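Local coordinates for type III Pentaketide Synthase (Neurospora crassa, PDB 3EUO), which is a type III polyketide synthase of the chalcone/stilbene synthase family that makes pentaketides, probably as an acyltransferase of the thiolase-like superfamily, at residues A[59-64]-A[71-76]. Numbering follows the deposited sequence.
Sequences HPLVNK and KELHEV
The first two turns of helix 70-96 receive the loop that leads into them, with Leu61 inserted against Glu72, Leu73 and Val76, and with Lys64 paired to Glu72. Leu61 and Val76 meet tip to tip: CD2 of Leu61 lies 3.8 Å from CG2 of Val76, while the other branch, CD1, stands 3.6 Å from the backbone O of Glu72. The Leu61 side chain leaves the loop toward the helix, and with CG anti to the backbone N (chi1 -169°) its two methyls reach the helix surface. From the flank, CD2 of Leu73 comes within 4.1 Å of Leu61 CD2, and Thr179 touches both leucines. His59 adds a looser contact, its CE1 4.3 Å from Val76 CG2 at an oblique approach to the ring. That ring is steadied from its own loop, since Leu61 N donates to His59 ND1 (3.1 Å, N-H...acceptor 160°) and Pro60 CD lies above one face, offset toward the rim.

This loop-to-helix connection belongs to the N-terminal half of the thiolase-type fold, between strand 51-53 and helix 70-96, its centre about 23 Å from the centre of the chain. Its polar tie is a salt bridge in which Lys64 NZ donates to Glu72 OE1 at 2.8 Å, approaching from above the carboxylate plane (57° out of it). The lysine chain, bent at chi3 and chi4, turns its ammonium to meet the extended glutamate from the opposite direction. OE1 also accepts a hydrogen bond from Thr69 N, giving this oxygen two donors. Replacing Glu72 by an alanine takes away the carboxylate, and would probably leave the Lys64 ammonium without this anionic partner and Thr69 N without its side-chain acceptor. On the loop side, Arg182 NH1 binds the carbonyl oxygens of Val62 and Lys64.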
loop_
_atom_site.group_PDB
_atom_site.type_symbol
_atom_site.label_atom_id
_atom_site.label_comp_id
_atom_site.label_asym_id
_atom_site.label_seq_id
_atom_site.Cartn_x
_atom_site.Cartn_y
_atom_site.Cartn_z
ATOM N N HIS A 59 8.320 2.815 29.201
ATOM C CA HIS A 59 8.890 2.073 28.083
ATOM C C HIS A 59 10.191 2.733 27.619
ATOM O O HIS A 59 10.243 3.956 27.482
ATOM C CB HIS A 59 7.901 1.979 26.918
ATOM C CG HIS A 59 8.249 0.909 25.930
ATOM N ND1 HIS A 59 9.224 1.072 24.970
ATOM C CD2 HIS A 59 7.777 -0.350 25.778
ATOM C CE1 HIS A 59 9.327 -0.036 24.256
ATOM N NE2 HIS A 59 8.462 -0.916 24.729
ATOM N N PRO A 60 11.252 1.933 27.392
ATOM C CA PRO A 60 12.542 2.518 27.001
ATOM C C PRO A 60 12.494 3.361 25.728
ATOM O O PRO A 60 13.219 4.351 25.630
ATOM C CB PRO A 60 13.439 1.295 26.781
ATOM C CG PRO A 60 12.807 0.212 27.562
ATOM C CD PRO A 60 11.331 0.465 27.514
ATOM N N LEU A 61 11.653 2.976 24.768
ATOM C CA LEU A 61 11.624 3.644 23.463
ATOM C C LEU A 61 11.282 5.127 23.568
ATOM O O LEU A 61 11.810 5.946 22.806
ATOM C CB LEU A 61 10.641 2.949 22.511
ATOM C CG LEU A 61 10.679 3.366 21.032
ATOM C CD1 LEU A 61 11.875 2.771 20.293
ATOM C CD2 LEU A 61 9.394 2.955 20.346
ATOM N N VAL A 62 10.390 5.456 24.502
ATOM C CA VAL A 62 9.905 6.828 24.669
ATOM C C VAL A 62 10.665 7.568 25.776
ATOM O O VAL A 62 10.311 8.689 26.155
ATOM C CB VAL A 62 8.369 6.894 24.874
ATOM C CG1 VAL A 62 7.641 6.292 23.661
ATOM C CG2 VAL A 62 7.929 6.194 26.170
ATOM N N ASN A 63 11.726 6.934 26.267
ATOM C CA ASN A 63 12.545 7.501 27.330
ATOM C C ASN A 63 14.025 7.659 26.950
ATOM O O ASN A 63 14.915 7.610 27.801
ATOM C CB ASN A 63 12.373 6.697 28.623
ATOM C CG ASN A 63 11.004 6.908 29.261
ATOM O OD1 ASN A 63 10.133 6.039 29.194
ATOM N ND2 ASN A 63 10.805 8.072 29.868
ATOM N N LYS A 64 14.285 7.863 25.666
ATOM C CA LYS A 64 15.639 8.164 25.215
ATOM C C LYS A 64 15.884 9.677 25.252
ATOM O O LYS A 64 14.936 10.445 25.438
ATOM C CB LYS A 64 15.873 7.569 23.824
ATOM C CG LYS A 64 15.636 6.059 23.809
ATOM C CD LYS A 64 16.348 5.348 22.675
ATOM C CE LYS A 64 15.501 5.312 21.423
ATOM N NZ LYS A 64 15.593 6.606 20.693
ATOM N N LYS A 71 13.421 4.586 12.290
ATOM C CA LYS A 71 14.012 3.241 12.321
ATOM C C LYS A 71 13.756 2.550 13.661
ATOM O O LYS A 71 13.457 1.350 13.713
ATOM C CB LYS A 71 15.520 3.311 12.052
ATOM C CG LYS A 71 16.237 1.954 12.087
ATOM C CD LYS A 71 17.720 2.106 11.788
ATOM C CE LYS A 71 18.414 0.752 11.669
ATOM N NZ LYS A 71 18.010 0.013 10.413
ATOM N N GLU A 72 13.901 3.309 14.743
ATOM C CA GLU A 72 13.703 2.785 16.081
ATOM C C GLU A 72 12.225 2.460 16.317
ATOM O O GLU A 72 11.894 1.450 16.943
ATOM C CB GLU A 72 14.272 3.751 17.123
ATOM C CG GLU A 72 15.814 3.770 17.118
ATOM C CD GLU A 72 16.434 5.003 17.770
ATOM O OE1 GLU A 72 15.761 6.047 17.931
ATOM O OE2 GLU A 72 17.637 4.931 18.106
ATOM N N LEU A 73 11.349 3.299 15.772
ATOM C CA LEU A 73 9.912 3.028 15.777
ATOM C C LEU A 73 9.605 1.730 15.055
ATOM O O LEU A 73 8.822 0.908 15.545
ATOM C CB LEU A 73 9.134 4.189 15.144
ATOM C CG LEU A 73 9.081 5.486 15.956
ATOM C CD1 LEU A 73 8.510 6.612 15.115
ATOM C CD2 LEU A 73 8.263 5.303 17.237
ATOM N N HIS A 74 10.233 1.533 13.898
ATOM C CA HIS A 74 9.978 0.328 13.121
ATOM C C HIS A 74 10.320 -0.933 13.908
ATOM O O HIS A 74 9.579 -1.914 13.874
ATOM C CB HIS A 74 10.725 0.323 11.790
ATOM C CG HIS A 74 10.584 -0.974 11.060
ATOM N ND1 HIS A 74 11.589 -1.914 11.018
ATOM C CD2 HIS A 74 9.529 -1.520 10.412
ATOM C CE1 HIS A 74 11.172 -2.968 10.340
ATOM N NE2 HIS A 74 9.923 -2.757 9.967
ATOM N N GLU A 75 11.435 -0.893 14.629
ATOM C CA GLU A 75 11.864 -2.037 15.425
ATOM C C GLU A 75 10.788 -2.472 16.415
ATOM O O GLU A 75 10.526 -3.666 16.557
ATOM C CB GLU A 75 13.181 -1.728 16.133
ATOM C CG GLU A 75 14.356 -1.680 15.160
ATOM C CD GLU A 75 15.600 -1.020 15.729
ATOM O OE1 GLU A 75 15.565 -0.502 16.869
ATOM O OE2 GLU A 75 16.628 -1.024 15.019
ATOM N N VAL A 76 10.141 -1.504 17.060
ATOM C CA VAL A 76 9.087 -1.792 18.039
ATOM C C VAL A 76 7.751 -2.162 17.370
ATOM O O VAL A 76 6.993 -2.999 17.894
ATOM C CB VAL A 76 8.962 -0.651 19.088
ATOM C CG1 VAL A 76 7.661 -0.743 19.894
ATOM C CG2 VAL A 76 10.162 -0.706 20.043
#